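Local coordinates for protein 3-carboxy-cis,cis-muconate cycloisomerase (Pseudomonas putida, PDB 1RE5) that belongs to the fumarase/aspartase superfamily, as a mainly helical enzyme that assembles from four copies of its chain, at residues Arg297-Leu305 against Ala322-Leu333. Numbering follows the deposited sequence.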
ATOM      1  N   ARG D 297       0.080  -2.029 -10.004  1.00 18.04           N
ATOM      2  CA  ARG D 297       0.209  -3.207  -9.150  1.00 17.76           C
ATOM      3  C   ARG D 297       1.417  -3.245  -8.238  1.00 17.62           C
ATOM      4  O   ARG D 297       1.317  -3.646  -7.084  1.00 19.07           O
ATOM      5  CB  ARG D 297       0.254  -4.471 -10.009  1.00 18.70           C
ATOM      6  CG  ARG D 297      -1.010  -4.753 -10.775  1.00 21.69           C
ATOM      7  CD  ARG D 297      -1.706  -5.904 -10.153  1.00 23.63           C
ATOM      8  NE  ARG D 297      -1.079  -7.169 -10.505  1.00 25.18           N
ATOM      9  CZ  ARG D 297      -0.820  -8.137  -9.630  1.00 26.69           C
ATOM     10  NH1 ARG D 297      -1.116  -7.978  -8.334  1.00 20.99           N
ATOM     11  NH2 ARG D 297      -0.310  -9.286 -10.067  1.00 26.52           N
ATOM     12  N   VAL D 298       2.565  -2.849  -8.766  1.00 17.78           N
ATOM     13  CA  VAL D 298       3.812  -2.916  -8.022  1.00 16.96           C
ATOM     14  C   VAL D 298       3.876  -2.176  -6.693  1.00 17.61           C
ATOM     15  O   VAL D 298       4.378  -2.735  -5.720  1.00 19.08           O
ATOM     16  CB  VAL D 298       5.005  -2.484  -8.934  1.00 17.48           C
ATOM     17  CG1 VAL D 298       6.303  -2.416  -8.141  1.00 15.31           C
ATOM     18  CG2 VAL D 298       5.152  -3.472 -10.090  1.00 14.97           C
ATOM     19  N   PRO D 299       3.359  -0.929  -6.612  1.00 17.35           N
ATOM     20  CA  PRO D 299       3.436  -0.222  -5.317  1.00 16.10           C
ATOM     21  C   PRO D 299       2.922  -1.047  -4.124  1.00 16.05           C
ATOM     22  O   PRO D 299       3.523  -1.061  -3.048  1.00 17.40           O
ATOM     23  CB  PRO D 299       2.620   1.054  -5.552  1.00 14.04           C
ATOM     24  CG  PRO D 299       2.741   1.282  -7.036  1.00 16.48           C
ATOM     25  CD  PRO D 299       2.629  -0.126  -7.617  1.00 16.97           C
ATOM     26  N   GLY D 300       1.813  -1.742  -4.314  1.00 16.32           N
ATOM     27  CA  GLY D 300       1.282  -2.561  -3.240  1.00 16.94           C
ATOM     28  C   GLY D 300       2.196  -3.730  -2.899  1.00 16.95           C
ATOM     29  O   GLY D 300       2.399  -4.048  -1.718  1.00 16.95           O
ATOM     30  N   LEU D 301       2.751  -4.377  -3.920  1.00 15.93           N
ATOM     31  CA  LEU D 301       3.641  -5.505  -3.682  1.00 17.91           C
ATOM     32  C   LEU D 301       4.906  -5.041  -2.979  1.00 18.22           C
ATOM     33  O   LEU D 301       5.457  -5.744  -2.132  1.00 19.51           O
ATOM     34  CB  LEU D 301       3.986  -6.205  -4.995  1.00 16.74           C
ATOM     35  CG  LEU D 301       2.739  -6.818  -5.620  1.00 15.65           C
ATOM     36  CD1 LEU D 301       3.053  -7.360  -6.995  1.00 14.18           C
ATOM     37  CD2 LEU D 301       2.212  -7.905  -4.678  1.00 14.66           C
ATOM     38  N   LEU D 302       5.353  -3.844  -3.317  1.00 18.74           N
ATOM     39  CA  LEU D 302       6.538  -3.282  -2.697  1.00 20.60           C
ATOM     40  C   LEU D 302       6.331  -2.973  -1.221  1.00 20.24           C
ATOM     41  O   LEU D 302       7.217  -3.223  -0.386  1.00 17.97           O
ATOM     42  CB  LEU D 302       6.908  -1.989  -3.379  1.00 23.79           C
ATOM     43  CG  LEU D 302       8.257  -2.101  -4.024  1.00 27.64           C
ATOM     44  CD1 LEU D 302       8.152  -3.086  -5.173  1.00 28.81           C
ATOM     45  CD2 LEU D 302       8.697  -0.722  -4.489  1.00 31.38           C
ATOM     46  N   SER D 303       5.172  -2.397  -0.902  1.00 19.21           N
ATOM     47  CA  SER D 303       4.909  -2.036   0.478  1.00 18.56           C
ATOM     48  C   SER D 303       4.851  -3.290   1.318  1.00 18.21           C
ATOM     49  O   SER D 303       5.168  -3.245   2.506  1.00 18.67           O
ATOM     50  CB  SER D 303       3.627  -1.213   0.599  1.00 17.39           C
ATOM     51  OG  SER D 303       2.504  -1.944   0.169  1.00 18.91           O
ATOM     52  N   THR D 304       4.491  -4.418   0.704  1.00 17.54           N
ATOM     53  CA  THR D 304       4.449  -5.667   1.462  1.00 17.83           C
ATOM     54  C   THR D 304       5.852  -6.013   1.955  1.00 18.00           C
ATOM     55  O   THR D 304       6.046  -6.372   3.118  1.00 18.45           O
ATOM     56  CB  THR D 304       3.914  -6.853   0.631  1.00 17.96           C
ATOM     57  OG1 THR D 304       2.519  -6.659   0.351  1.00 20.80           O
ATOM     58  CG2 THR D 304       4.076  -8.158   1.410  1.00 16.19           C
ATOM     59  N   LEU D 305       6.839  -5.900   1.075  1.00 16.90           N
ATOM     60  CA  LEU D 305       8.195  -6.196   1.481  1.00 14.79           C
ATOM     61  C   LEU D 305       8.631  -5.210   2.560  1.00 16.29           C
ATOM     62  O   LEU D 305       9.314  -5.588   3.518  1.00 18.07           O
ATOM     63  CB  LEU D 305       9.116  -6.151   0.276  1.00 14.13           C
ATOM     64  CG  LEU D 305       8.824  -7.275  -0.727  1.00 14.24           C
ATOM     65  CD1 LEU D 305       9.762  -7.178  -1.906  1.00 13.72           C
ATOM     66  CD2 LEU D 305       8.987  -8.627  -0.048  1.00 12.53           C
ATOM     67  N   ALA D 322       5.754 -14.010   4.076  1.00 20.66           N
ATOM     68  CA  ALA D 322       5.167 -13.013   3.179  1.00 19.76           C
ATOM     69  C   ALA D 322       6.074 -12.608   2.003  1.00 20.93           C
ATOM     70  O   ALA D 322       5.588 -12.133   0.981  1.00 22.79           O
ATOM     71  CB  ALA D 322       4.784 -11.775   3.971  1.00 17.26           C
ATOM     72  N   GLU D 323       7.387 -12.777   2.137  1.00 20.70           N
ATOM     73  CA  GLU D 323       8.298 -12.404   1.057  1.00 19.96           C
ATOM     74  C   GLU D 323       8.295 -13.407  -0.086  1.00 21.10           C
ATOM     75  O   GLU D 323       8.369 -13.033  -1.247  1.00 22.26           O
ATOM     76  CB  GLU D 323       9.745 -12.316   1.552  1.00 19.28           C
ATOM     77  CG  GLU D 323       9.972 -11.612   2.873  1.00 20.24           C
ATOM     78  CD  GLU D 323      11.439 -11.653   3.289  1.00 21.16           C
ATOM     79  OE1 GLU D 323      12.209 -12.426   2.681  1.00 21.35           O
ATOM     80  OE2 GLU D 323      11.825 -10.925   4.231  1.00 23.76           O
ATOM     81  N   TRP D 324       8.212 -14.688   0.253  1.00 22.29           N
ATOM     82  CA  TRP D 324       8.297 -15.770  -0.727  1.00 22.56           C
ATOM     83  C   TRP D 324       7.702 -15.590  -2.124  1.00 22.20           C
ATOM     84  O   TRP D 324       8.406 -15.744  -3.126  1.00 21.76           O
ATOM     85  CB  TRP D 324       7.791 -17.077  -0.103  1.00 21.74           C
ATOM     86  CG  TRP D 324       8.568 -17.468   1.135  1.00 22.30           C
ATOM     87  CD1 TRP D 324       9.662 -16.825   1.667  1.00 22.76           C
ATOM     88  CD2 TRP D 324       8.267 -18.546   2.034  1.00 21.94           C
ATOM     89  NE1 TRP D 324      10.047 -17.434   2.843  1.00 21.35           N
ATOM     90  CE2 TRP D 324       9.209 -18.491   3.088  1.00 20.82           C
ATOM     91  CE3 TRP D 324       7.291 -19.552   2.050  1.00 21.78           C
ATOM     92  CZ2 TRP D 324       9.200 -19.402   4.145  1.00 21.72           C
ATOM     93  CZ3 TRP D 324       7.286 -20.461   3.107  1.00 22.36           C
ATOM     94  CH2 TRP D 324       8.234 -20.378   4.136  1.00 21.31           C
ATOM     95  N   GLU D 325       6.424 -15.266  -2.211  1.00 22.50           N
ATOM     96  CA  GLU D 325       5.812 -15.104  -3.521  1.00 22.76           C
ATOM     97  C   GLU D 325       5.805 -13.659  -3.986  1.00 22.48           C
ATOM     98  O   GLU D 325       5.727 -13.392  -5.176  1.00 25.99           O
ATOM     99  CB  GLU D 325       4.386 -15.650  -3.493  1.00 23.24           C
ATOM    100  CG  GLU D 325       4.315 -17.113  -3.072  1.00 28.25           C
ATOM    101  CD  GLU D 325       4.986 -18.047  -4.073  1.00 31.16           C
ATOM    102  OE1 GLU D 325       6.146 -17.780  -4.477  1.00 30.70           O
ATOM    103  OE2 GLU D 325       4.348 -19.056  -4.455  1.00 34.33           O
ATOM    104  N   THR D 326       5.904 -12.726  -3.049  1.00 20.44           N
ATOM    105  CA  THR D 326       5.876 -11.312  -3.383  1.00 18.26           C
ATOM    106  C   THR D 326       7.027 -10.815  -4.244  1.00 18.08           C
ATOM    107  O   THR D 326       6.805 -10.122  -5.234  1.00 17.37           O
ATOM    108  CB  THR D 326       5.809 -10.459  -2.100  1.00 17.63           C
ATOM    109  OG1 THR D 326       4.689 -10.890  -1.316  1.00 17.33           O
ATOM    110  CG2 THR D 326       5.651  -8.976  -2.433  1.00 12.24           C
ATOM    111  N   LEU D 327       8.256 -11.148  -3.871  1.00 18.82           N
ATOM    112  CA  LEU D 327       9.412 -10.684  -4.637  1.00 19.39           C
ATOM    113  C   LEU D 327       9.360 -11.230  -6.062  1.00 20.64           C
ATOM    114  O   LEU D 327       9.641 -10.507  -7.029  1.00 21.29           O
ATOM    115  CB  LEU D 327      10.716 -11.103  -3.957  1.00 18.54           C
ATOM    116  CG  LEU D 327      11.804 -10.035  -3.831  1.00 18.33           C
ATOM    117  CD1 LEU D 327      13.053 -10.663  -3.236  1.00 21.31           C
ATOM    118  CD2 LEU D 327      12.126  -9.438  -5.176  1.00 18.58           C
ATOM    119  N   PRO D 328       9.002 -12.514  -6.220  1.00 21.00           N
ATOM    120  CA  PRO D 328       8.954 -13.011  -7.596  1.00 20.93           C
ATOM    121  C   PRO D 328       7.891 -12.271  -8.412  1.00 20.73           C
ATOM    122  O   PRO D 328       8.123 -11.904  -9.563  1.00 22.04           O
ATOM    123  CB  PRO D 328       8.647 -14.495  -7.414  1.00 19.96           C
ATOM    124  CG  PRO D 328       9.330 -14.804  -6.116  1.00 20.72           C
ATOM    125  CD  PRO D 328       8.919 -13.628  -5.262  1.00 20.77           C
ATOM    126  N   ASP D 329       6.730 -12.033  -7.823  1.00 21.30           N
ATOM    127  CA  ASP D 329       5.692 -11.325  -8.558  1.00 24.17           C
ATOM    128  C   ASP D 329       6.194  -9.989  -9.077  1.00 22.90           C
ATOM    129  O   ASP D 329       5.923  -9.619 -10.218  1.00 22.88           O
ATOM    130  CB  ASP D 329       4.458 -11.086  -7.682  1.00 28.30           C
ATOM    131  CG  ASP D 329       3.527 -12.273  -7.661  1.00 33.52           C
ATOM    132  OD1 ASP D 329       2.431 -12.154  -7.057  1.00 37.12           O
ATOM    133  OD2 ASP D 329       3.896 -13.325  -8.249  1.00 36.59           O
ATOM    134  N   ILE D 330       6.916  -9.260  -8.231  1.00 21.80           N
ATOM    135  CA  ILE D 330       7.441  -7.960  -8.625  1.00 20.77           C
ATOM    136  C   ILE D 330       8.351  -8.103  -9.844  1.00 20.89           C
ATOM    137  O   ILE D 330       8.192  -7.389 -10.827  1.00 19.86           O
ATOM    138  CB  ILE D 330       8.213  -7.306  -7.466  1.00 19.69           C
ATOM    139  CG1 ILE D 330       7.263  -7.022  -6.304  1.00 17.95           C
ATOM    140  CG2 ILE D 330       8.853  -6.012  -7.940  1.00 21.21           C
ATOM    141  CD1 ILE D 330       7.940  -6.548  -5.047  1.00 16.04           C
ATOM    142  N   CYS D 331       9.292  -9.041  -9.776  1.00 21.72           N
ATOM    143  CA  CYS D 331      10.217  -9.285 -10.875  1.00 20.59           C
ATOM    144  C   CYS D 331       9.496  -9.624 -12.174  1.00 20.96           C
ATOM    145  O   CYS D 331       9.853  -9.122 -13.249  1.00 20.45           O
ATOM    146  CB  CYS D 331      11.168 -10.420 -10.507  1.00 19.44           C
ATOM    147  SG  CYS D 331      12.389  -9.942  -9.274  1.00 20.44           S
ATOM    148  N   CYS D 332       8.483 -10.478 -12.088  1.00 20.77           N
ATOM    149  CA  CYS D 332       7.753 -10.864 -13.287  1.00 21.75           C
ATOM    150  C   CYS D 332       6.975  -9.699 -13.874  1.00 22.23           C
ATOM    151  O   CYS D 332       6.988  -9.476 -15.084  1.00 24.10           O
ATOM    152  CB  CYS D 332       6.818 -12.034 -12.977  1.00 22.00           C
ATOM    153  SG  CYS D 332       7.734 -13.511 -12.525  1.00 19.87           S
ATOM    154  N   LEU D 333       6.303  -8.950 -13.006  1.00 23.45           N
ATOM    155  CA  LEU D 333       5.514  -7.791 -13.417  1.00 22.72           C
ATOM    156  C   LEU D 333       6.376  -6.792 -14.177  1.00 21.90           C
ATOM    157  O   LEU D 333       5.987  -6.286 -15.235  1.00 22.72           O
ATOM    158  CB  LEU D 333       4.911  -7.118 -12.181  1.00 23.90           C
ATOM    159  CG  LEU D 333       3.386  -7.078 -11.978  1.00 24.99           C
ATOM    160  CD1 LEU D 333       2.668  -8.038 -12.922  1.00 25.17           C
ATOM    161  CD2 LEU D 333       3.087  -7.421 -10.523  1.00 24.37           C
TER
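Leu301 and Thr326 face each other where helices 297-305 and 322-333 run roughly antiparallel, their axes 147° apart in direction and 9.5 Å at closest approach. Knobs-into-holes packing is evident at two successive turns: Leu301 enters a hole formed by Thr326, Asp329, Ile330 and Leu333, and Leu305 one formed by Glu323, Thr326, Leu327 and Ile330. Leu301 uses both ends of its side chain, CB lying 3.6 Å from CG1 of Ile330 and CD1 3.5 Å from CD2 of Leu333, which it crosses nearly perpendicularly. CD1 of Ile330 touches two leucine methyls, 3.5 Å from Leu302 CD1 and 3.7 Å from Leu305 CD1. The hydroxyl of Thr326 turns back to its own helix, donating from OG1 to Ala322 O (2.8 Å) with a C=O...donor angle of 175°. With chi1 at -55° OG1 lies beside the backbone N, while CG2, anti to that N, is directed against Leu305 CG. At the other end, Leu333 CD2 lies over one guanidinium face of Arg297, 3.7 Å above the plane and displaced from its centre. Helix 231-257 touches Leu305 and Glu323, whose carboxylate is salt-bridged to Arg230, while Leu301 packs on Leu301 of a second subunit. This antiparallel pairing of helices 286-307 and 319-347 at a subunit interface is characteristic of the long-helix bundle through which fumarase/aspartase superfamily tetramers assemble.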